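Putative transcriptional regulator (Streptomyces coelicolor, PDB 2HXI) probably binds DNA at cis-regulatory sites and regulates transcription, as a dimeric member of the TetR family. Local coordinates at residues R28-A37 against L59-F70; W98-L107 against E224-E235. One frame throughout, in Å; residues are numbered along the deposited sequence.

In the fold
The two contacts lie on opposite sides of the chain's centre, with their own centres about 37 Å apart, and they share no helix. Contact 1 joins the start of helix 31-43 to the loop and short helix of residues 59-70, in the predicted DNA-binding part. Contact 2 packs helix 98-113 against helix 219-237 in the C-terminal domain, closer to the middle of the chain. Both are partly buried, with an apolar centre and polar groups at the margin. Contact 1 relies on aromatic rings, an indole bond and two stacked arginines. Contact 2 relies on leucines and one salt bridge, and its second helix also meets the second subunit.

Contact 1. Residues R28-A37 against L59-F70; sequences RWSTEQILDA and LGTDSSSLYRHF
Trp-29 lies over the side chain of Leu-59, whose CD2 sits 3.8 Å from the centroid of the five-membered ring in a CH-pi contact. The same indole makes a nearly straight hydrogen bond, 2.7 Å from NE1 to Leu-59 O. The oxygen lies in the ring plane and is met on a lone pair. Face and edge of one ring are thus both used by one residue, which probably limits the tilt of the indole. CG stands anti to the carbonyl carbon (chi1 -56°), and this places the ring over Leu-59. Leu-59 also reaches the helix: CD1 meets Ile-34 CG2 and CD2 meets Ala-37 CB.

Ile-34 is the buried wedge. Its CD1 sits over the centre of the His-69 ring, 3.4 Å from the centroid, and touches Leu-66 CD2. Its CG2 meets the edge of Phe-70 at CE2. Beside it, Thr-31 CG2 and Leu-35 CD2 both approach Phe-70 CZ, each at 3.4 Å. Leu-35 and Leu-66 continue into the domain, against Ala-79 of helix 73-88 and Leu-55 of helix 52-58.

At the rim, the guanidinium groups of Arg-28 and Arg-68 stack, with planes 21° apart and centres 4.1 Å apart. The like charges probably oppose this pairing.

Both helix starts are capped. Ser-30 and Gln-33 form a capping box. Asp-62 OD1 takes three bonds, from Ser-65 N and from the hydroxyls of Ser-64 and Ser-65. Between helix 52-58 and helix 63-66, Gly-60 turns the chain with positive phi in a Schellman motif. The arrangement is typical of the three-helix DNA-binding domain of TetR regulators, in which the first helix packs against the predicted helix-turn-helix.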
# COMPACT_ATOMS: atom_id res chain seq x y z
N ARG B 28 -6.95 18.17 34.23
CA ARG B 28 -7.20 17.43 32.99
C ARG B 28 -6.13 17.52 31.87
O ARG B 28 -5.38 18.51 31.71
CB ARG B 28 -8.71 17.42 32.56
CG ARG B 28 -9.43 18.65 31.99
CD ARG B 28 -10.86 18.22 31.53
NE ARG B 28 -11.58 19.23 30.73
CZ ARG B 28 -12.13 19.05 29.51
NH1 ARG B 28 -12.75 20.07 28.94
NH2 ARG B 28 -12.08 17.89 28.85
N TRP B 29 -6.02 16.42 31.13
CA TRP B 29 -4.97 16.27 30.15
C TRP B 29 -5.30 17.08 28.90
O TRP B 29 -6.48 17.31 28.61
CB TRP B 29 -4.90 14.79 29.78
CG TRP B 29 -4.69 13.88 30.93
CD1 TRP B 29 -5.55 12.97 31.43
CD2 TRP B 29 -3.50 13.78 31.70
NE1 TRP B 29 -4.98 12.28 32.49
CE2 TRP B 29 -3.71 12.77 32.67
CE3 TRP B 29 -2.27 14.45 31.68
CZ2 TRP B 29 -2.72 12.42 33.60
CZ3 TRP B 29 -1.30 14.11 32.61
CH2 TRP B 29 -1.53 13.09 33.55
N SER B 30 -4.30 17.57 28.19
CA SER B 30 -4.56 18.17 26.89
C SER B 30 -4.80 17.04 25.89
O SER B 30 -4.46 15.88 26.16
CB SER B 30 -3.38 18.98 26.42
OG SER B 30 -2.21 18.13 26.30
N THR B 31 -5.33 17.38 24.72
CA THR B 31 -5.51 16.45 23.60
C THR B 31 -4.15 15.89 23.24
O THR B 31 -4.00 14.67 23.10
CB THR B 31 -6.15 17.17 22.39
OG1 THR B 31 -7.39 17.76 22.79
CG2 THR B 31 -6.44 16.19 21.22
N GLU B 32 -3.17 16.78 23.10
CA GLU B 32 -1.78 16.36 22.85
C GLU B 32 -1.27 15.25 23.81
O GLU B 32 -0.77 14.22 23.35
CB GLU B 32 -0.82 17.56 22.76
CG GLU B 32 -1.02 18.44 21.49
CD GLU B 32 -2.26 19.38 21.54
OE1 GLU B 32 -2.91 19.51 22.62
OE2 GLU B 32 -2.58 20.00 20.48
N GLN B 33 -1.44 15.42 25.11
CA GLN B 33 -1.10 14.39 26.10
C GLN B 33 -1.87 13.04 25.94
O GLN B 33 -1.30 11.95 26.11
CB GLN B 33 -1.26 14.94 27.51
CG GLN B 33 -0.22 15.98 27.85
CD GLN B 33 -0.51 16.62 29.13
OE1 GLN B 33 -1.61 17.17 29.32
NE2 GLN B 33 0.43 16.53 30.07
N ILE B 34 -3.17 13.14 25.70
CA ILE B 34 -3.99 11.98 25.42
C ILE B 34 -3.43 11.21 24.19
O ILE B 34 -3.26 9.99 24.24
CB ILE B 34 -5.47 12.42 25.19
CG1 ILE B 34 -6.03 13.07 26.51
CG2 ILE B 34 -6.32 11.25 24.77
CD1 ILE B 34 -7.43 13.80 26.28
N LEU B 35 -3.15 11.96 23.11
CA LEU B 35 -2.67 11.34 21.86
C LEU B 35 -1.32 10.63 22.05
O LEU B 35 -1.12 9.52 21.51
CB LEU B 35 -2.54 12.45 20.81
CG LEU B 35 -3.89 13.03 20.45
CD1 LEU B 35 -3.64 14.26 19.57
CD2 LEU B 35 -4.77 12.09 19.78
N ASP B 36 -0.43 11.25 22.80
CA ASP B 36 0.86 10.68 23.13
C ASP B 36 0.75 9.44 24.04
O ASP B 36 1.51 8.46 23.89
CB ASP B 36 1.77 11.73 23.76
CG ASP B 36 2.44 12.66 22.72
OD1 ASP B 36 2.29 12.47 21.48
OD2 ASP B 36 3.08 13.63 23.18
N ALA B 37 -0.19 9.46 24.98
CA ALA B 37 -0.42 8.24 25.78
C ALA B 37 -0.91 7.12 24.88
O ALA B 37 -0.50 5.94 25.00
CB ALA B 37 -1.43 8.52 26.90
N LEU B 59 -5.21 7.14 31.78
CA LEU B 59 -5.20 8.57 32.05
C LEU B 59 -5.92 8.92 33.35
O LEU B 59 -6.06 10.11 33.71
CB LEU B 59 -5.78 9.31 30.85
CG LEU B 59 -4.93 9.17 29.58
CD1 LEU B 59 -5.77 9.45 28.32
CD2 LEU B 59 -3.63 10.11 29.67
N GLY B 60 -6.47 7.90 33.98
CA GLY B 60 -7.25 8.05 35.22
C GLY B 60 -8.53 8.81 34.97
O GLY B 60 -9.00 9.62 35.81
N THR B 61 -9.13 8.52 33.82
CA THR B 61 -10.30 9.24 33.45
C THR B 61 -11.29 8.24 32.89
O THR B 61 -11.10 7.08 33.04
CB THR B 61 -9.96 10.47 32.51
OG1 THR B 61 -11.11 11.33 32.42
CG2 THR B 61 -9.46 10.03 31.16
N ASP B 62 -12.38 8.70 32.30
CA ASP B 62 -13.30 7.71 31.74
C ASP B 62 -13.53 7.90 30.25
O ASP B 62 -13.24 8.93 29.72
CB ASP B 62 -14.61 7.64 32.50
CG ASP B 62 -15.25 8.97 32.69
OD1 ASP B 62 -15.35 9.76 31.70
OD2 ASP B 62 -15.67 9.19 33.85
N SER B 63 -14.10 6.88 29.60
CA SER B 63 -14.24 6.88 28.17
C SER B 63 -15.13 8.07 27.81
O SER B 63 -14.81 8.83 26.93
CB SER B 63 -14.76 5.53 27.67
OG SER B 63 -13.91 4.48 28.15
N SER B 64 -16.20 8.30 28.58
CA SER B 64 -17.07 9.42 28.21
C SER B 64 -16.30 10.76 28.20
O SER B 64 -16.52 11.62 27.36
CB SER B 64 -18.28 9.46 29.14
OG SER B 64 -17.77 9.61 30.45
N SER B 65 -15.34 10.94 29.10
CA SER B 65 -14.54 12.17 29.16
C SER B 65 -13.59 12.33 28.00
O SER B 65 -13.28 13.45 27.58
CB SER B 65 -13.73 12.20 30.43
OG SER B 65 -14.60 12.33 31.53
N LEU B 66 -13.09 11.21 27.49
CA LEU B 66 -12.14 11.28 26.40
C LEU B 66 -12.79 11.74 25.15
O LEU B 66 -12.12 12.39 24.35
CB LEU B 66 -11.53 9.91 26.07
CG LEU B 66 -10.42 9.58 27.05
CD1 LEU B 66 -9.77 8.34 26.43
CD2 LEU B 66 -9.46 10.78 27.29
N TYR B 67 -14.05 11.34 24.96
CA TYR B 67 -14.77 11.69 23.73
C TYR B 67 -15.19 13.13 23.62
O TYR B 67 -15.76 13.54 22.61
CB TYR B 67 -15.93 10.78 23.52
CG TYR B 67 -15.42 9.61 22.74
CD1 TYR B 67 -14.60 9.82 21.58
CD2 TYR B 67 -15.69 8.31 23.15
CE1 TYR B 67 -14.10 8.73 20.84
CE2 TYR B 67 -15.22 7.22 22.44
CZ TYR B 67 -14.42 7.41 21.28
OH TYR B 67 -13.96 6.30 20.56
N ARG B 68 -14.87 13.90 24.65
CA ARG B 68 -14.96 15.36 24.53
C ARG B 68 -13.87 15.85 23.61
O ARG B 68 -13.93 16.97 23.08
CB ARG B 68 -14.80 16.01 25.90
CG ARG B 68 -16.02 15.85 26.80
CD ARG B 68 -15.93 16.82 27.92
NE ARG B 68 -16.08 18.22 27.46
CZ ARG B 68 -15.99 19.25 28.27
NH1 ARG B 68 -15.76 19.03 29.56
NH2 ARG B 68 -16.14 20.50 27.80
N HIS B 69 -12.85 15.03 23.42
CA HIS B 69 -11.68 15.44 22.64
C HIS B 69 -11.70 15.03 21.16
O HIS B 69 -11.02 15.67 20.33
CB HIS B 69 -10.44 14.88 23.27
CG HIS B 69 -10.02 15.61 24.49
ND1 HIS B 69 -10.47 15.27 25.74
CD2 HIS B 69 -9.21 16.68 24.66
CE1 HIS B 69 -9.94 16.08 26.64
NE2 HIS B 69 -9.19 16.96 26.00
N PHE B 70 -12.46 13.97 20.86
CA PHE B 70 -12.47 13.37 19.52
C PHE B 70 -13.88 13.00 19.14
O PHE B 70 -14.58 12.34 19.90
CB PHE B 70 -11.57 12.12 19.48
CG PHE B 70 -10.20 12.41 20.03
CD1 PHE B 70 -9.29 13.16 19.28
CD2 PHE B 70 -9.85 11.99 21.31
CE1 PHE B 70 -8.05 13.47 19.80
CE2 PHE B 70 -8.61 12.29 21.85
CZ PHE B 70 -7.71 13.01 21.10

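Contact 2. Residues W98-L107 against E224-E235; sequences WKQRLTAVAL and EEILAAHLAHLE
Leu-231 and Leu-227 fill the apolar seam between the two helices. Leu-231 CD2 meets Leu-102 CD1 at 3.9 Å, while its CD1 lies against Thr-103 OG1. Leu-227 has CG anti to the backbone N (chi1 -179°), which carries CD2 to Ala-106 CB. That pair is tight, at 3.4 Å. Toward one end, Leu-107 CD2 touches the CG methylene of Glu-224. Toward the other, the Trp-98 ring turns its edge to Glu-235 CA, 3.7 Å from CZ2, and its CH2 nears Leu-234 CB.

The polar contacts lie along the margin. Lys-99 NZ forms a salt bridge with Glu-235 OE1 at 2.7 Å, meeting it nearly along the C-O axis. A water joins NZ, by a weak bond, to Ala-228 O. Replacing Lys-99 with an alanine would probably leave the Glu-235 carboxylate without its charge partner and uncover Leu-231 CB. Thr-103 OG1 bonds back to Lys-99 O at 2.8 Å, so its hydroxyl is satisfied within its own helix.

The segments run roughly antiparallel, at 147°, with axes 10.8 Å apart. Ile-226 and His-233 meet Leu-164 and Ala-229 of the second subunit. The packing is typical of the all-helical C-terminal domain of TetR-family regulators, whose last helix commonly takes part in dimerisation.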
# COMPACT_ATOMS: atom_id res chain seq x y z
N TRP B 98 17.25 18.55 -3.15
CA TRP B 98 15.81 18.26 -3.02
C TRP B 98 15.45 16.77 -3.01
O TRP B 98 14.52 16.37 -2.30
CB TRP B 98 15.00 18.99 -4.09
CG TRP B 98 15.26 18.56 -5.51
CD1 TRP B 98 16.20 19.05 -6.40
CD2 TRP B 98 14.56 17.54 -6.21
NE1 TRP B 98 16.14 18.36 -7.61
CE2 TRP B 98 15.12 17.44 -7.52
CE3 TRP B 98 13.47 16.71 -5.87
CZ2 TRP B 98 14.62 16.54 -8.48
CZ3 TRP B 98 12.99 15.82 -6.82
CH2 TRP B 98 13.57 15.73 -8.10
N LYS B 99 16.19 15.95 -3.77
CA LYS B 99 15.95 14.52 -3.83
C LYS B 99 16.40 13.87 -2.52
O LYS B 99 15.72 12.98 -1.98
CB LYS B 99 16.64 13.94 -5.07
CG LYS B 99 15.83 14.10 -6.32
CD LYS B 99 16.44 13.39 -7.57
CE LYS B 99 16.57 11.91 -7.48
NZ LYS B 99 17.45 11.52 -8.71
N GLN B 100 17.53 14.35 -1.95
CA GLN B 100 18.01 13.82 -0.67
C GLN B 100 16.99 14.13 0.46
O GLN B 100 16.69 13.26 1.32
CB GLN B 100 19.32 14.46 -0.34
CG GLN B 100 20.39 13.89 -1.26
CD GLN B 100 21.75 14.45 -0.94
OE1 GLN B 100 21.97 15.68 -0.98
NE2 GLN B 100 22.68 13.55 -0.57
N ARG B 101 16.39 15.32 0.37
CA ARG B 101 15.41 15.80 1.38
C ARG B 101 14.14 14.95 1.30
O ARG B 101 13.64 14.44 2.34
CB ARG B 101 15.09 17.29 1.11
CG ARG B 101 16.26 18.21 1.52
CD ARG B 101 16.05 19.64 0.98
NE ARG B 101 14.91 20.29 1.61
CZ ARG B 101 14.47 21.50 1.25
NH1 ARG B 101 15.08 22.14 0.25
NH2 ARG B 101 13.44 22.06 1.91
N LEU B 102 13.65 14.71 0.10
CA LEU B 102 12.42 13.91 -0.04
C LEU B 102 12.67 12.48 0.42
O LEU B 102 11.83 11.90 1.06
CB LEU B 102 11.93 13.93 -1.52
CG LEU B 102 11.38 15.29 -2.03
CD1 LEU B 102 11.01 15.14 -3.53
CD2 LEU B 102 10.17 15.72 -1.11
N THR B 103 13.88 11.99 0.15
CA THR B 103 14.25 10.59 0.53
C THR B 103 14.34 10.51 2.04
O THR B 103 13.81 9.58 2.64
CB THR B 103 15.58 10.17 -0.18
OG1 THR B 103 15.40 10.25 -1.61
CG2 THR B 103 15.91 8.73 0.21
N ALA B 104 14.97 11.52 2.64
CA ALA B 104 15.09 11.57 4.10
C ALA B 104 13.74 11.59 4.81
O ALA B 104 13.54 10.90 5.82
CB ALA B 104 16.04 12.74 4.53
N VAL B 105 12.83 12.43 4.34
CA VAL B 105 11.51 12.41 4.90
C VAL B 105 10.82 11.01 4.73
O VAL B 105 10.27 10.48 5.68
CB VAL B 105 10.65 13.52 4.26
CG1 VAL B 105 9.13 13.38 4.67
CG2 VAL B 105 11.21 14.89 4.64
N ALA B 106 10.78 10.47 3.51
CA ALA B 106 10.19 9.16 3.26
C ALA B 106 10.80 8.08 4.24
O ALA B 106 10.04 7.26 4.84
CB ALA B 106 10.45 8.77 1.82
N LEU B 107 12.13 8.11 4.44
CA LEU B 107 12.73 7.12 5.35
C LEU B 107 12.28 7.34 6.78
O LEU B 107 12.11 6.34 7.54
CB LEU B 107 14.26 7.11 5.28
CG LEU B 107 14.74 6.69 3.87
CD1 LEU B 107 16.28 6.77 3.82
CD2 LEU B 107 14.23 5.34 3.45
N GLU B 224 13.19 1.70 -0.88
CA GLU B 224 14.16 2.64 -1.34
C GLU B 224 14.30 2.70 -2.87
O GLU B 224 14.42 3.79 -3.46
CB GLU B 224 15.48 2.31 -0.67
CG GLU B 224 15.40 2.69 0.82
CD GLU B 224 16.68 2.42 1.57
OE1 GLU B 224 17.75 2.78 1.04
OE2 GLU B 224 16.59 1.89 2.72
N GLU B 225 14.25 1.55 -3.53
CA GLU B 225 14.42 1.48 -4.99
C GLU B 225 13.21 2.00 -5.75
O GLU B 225 13.33 2.67 -6.80
CB GLU B 225 14.77 0.04 -5.42
CG GLU B 225 16.18 -0.38 -4.98
CD GLU B 225 16.43 -1.88 -5.15
OE1 GLU B 225 15.86 -2.46 -6.08
OE2 GLU B 225 17.22 -2.43 -4.32
N ILE B 226 12.06 1.75 -5.20
CA ILE B 226 10.81 2.22 -5.82
C ILE B 226 10.74 3.74 -5.61
O ILE B 226 10.34 4.51 -6.52
CB ILE B 226 9.60 1.48 -5.19
CG1 ILE B 226 9.52 -0.01 -5.61
CG2 ILE B 226 8.28 2.21 -5.53
CD1 ILE B 226 8.63 -0.83 -4.71
N LEU B 227 11.09 4.18 -4.41
CA LEU B 227 11.14 5.64 -4.16
C LEU B 227 12.14 6.34 -5.07
O LEU B 227 11.82 7.37 -5.69
CB LEU B 227 11.51 5.88 -2.68
CG LEU B 227 11.56 7.36 -2.28
CD1 LEU B 227 10.20 8.06 -2.46
CD2 LEU B 227 12.08 7.43 -0.84
N ALA B 228 13.34 5.76 -5.22
CA ALA B 228 14.39 6.42 -6.04
C ALA B 228 13.91 6.50 -7.49
O ALA B 228 14.13 7.53 -8.17
CB ALA B 228 15.64 5.59 -5.97
N ALA B 229 13.21 5.46 -7.95
CA ALA B 229 12.69 5.43 -9.32
C ALA B 229 11.72 6.62 -9.47
O ALA B 229 11.66 7.35 -10.49
CB ALA B 229 11.91 4.15 -9.57
N HIS B 230 10.89 6.80 -8.46
CA HIS B 230 9.88 7.85 -8.55
C HIS B 230 10.54 9.26 -8.57
O HIS B 230 10.17 10.13 -9.35
CB HIS B 230 8.89 7.76 -7.39
CG HIS B 230 7.69 8.64 -7.59
ND1 HIS B 230 6.65 8.28 -8.42
CD2 HIS B 230 7.39 9.90 -7.14
CE1 HIS B 230 5.73 9.24 -8.41
NE2 HIS B 230 6.18 10.25 -7.69
N LEU B 231 11.52 9.46 -7.71
CA LEU B 231 12.22 10.76 -7.64
C LEU B 231 13.01 11.01 -8.95
O LEU B 231 13.15 12.13 -9.36
CB LEU B 231 13.08 10.90 -6.37
CG LEU B 231 12.34 10.67 -5.01
CD1 LEU B 231 13.33 11.01 -3.88
CD2 LEU B 231 11.11 11.56 -4.95
N ALA B 232 13.47 9.94 -9.62
CA ALA B 232 14.17 10.10 -10.91
C ALA B 232 13.16 10.60 -11.93
O ALA B 232 13.52 11.42 -12.79
CB ALA B 232 14.75 8.73 -11.38
N HIS B 233 11.92 10.12 -11.84
CA HIS B 233 10.83 10.60 -12.73
C HIS B 233 10.57 12.11 -12.51
O HIS B 233 10.43 12.92 -13.47
CB HIS B 233 9.54 9.74 -12.55
CG HIS B 233 8.23 10.51 -12.57
ND1 HIS B 233 7.51 10.76 -13.73
CD2 HIS B 233 7.46 10.96 -11.55
CE1 HIS B 233 6.39 11.37 -13.41
NE2 HIS B 233 6.35 11.54 -12.10
N LEU B 234 10.55 12.51 -11.23
CA LEU B 234 10.32 13.94 -10.94
C LEU B 234 11.52 14.71 -11.49
O LEU B 234 11.32 15.79 -12.00
CB LEU B 234 10.16 14.25 -9.44
CG LEU B 234 8.89 13.58 -8.89
CD1 LEU B 234 8.93 13.72 -7.36
CD2 LEU B 234 7.68 14.22 -9.50
N GLU B 235 12.73 14.14 -11.38
CA GLU B 235 13.90 14.92 -11.77
C GLU B 235 13.85 15.09 -13.29
O GLU B 235 14.17 16.15 -13.83
CB GLU B 235 15.19 14.21 -11.35
CG GLU B 235 16.43 15.01 -11.80
CD GLU B 235 17.72 14.60 -11.15
OE1 GLU B 235 17.79 13.60 -10.42
OE2 GLU B 235 18.71 15.26 -11.43
O HOH W 1 16.46 8.88 -7.82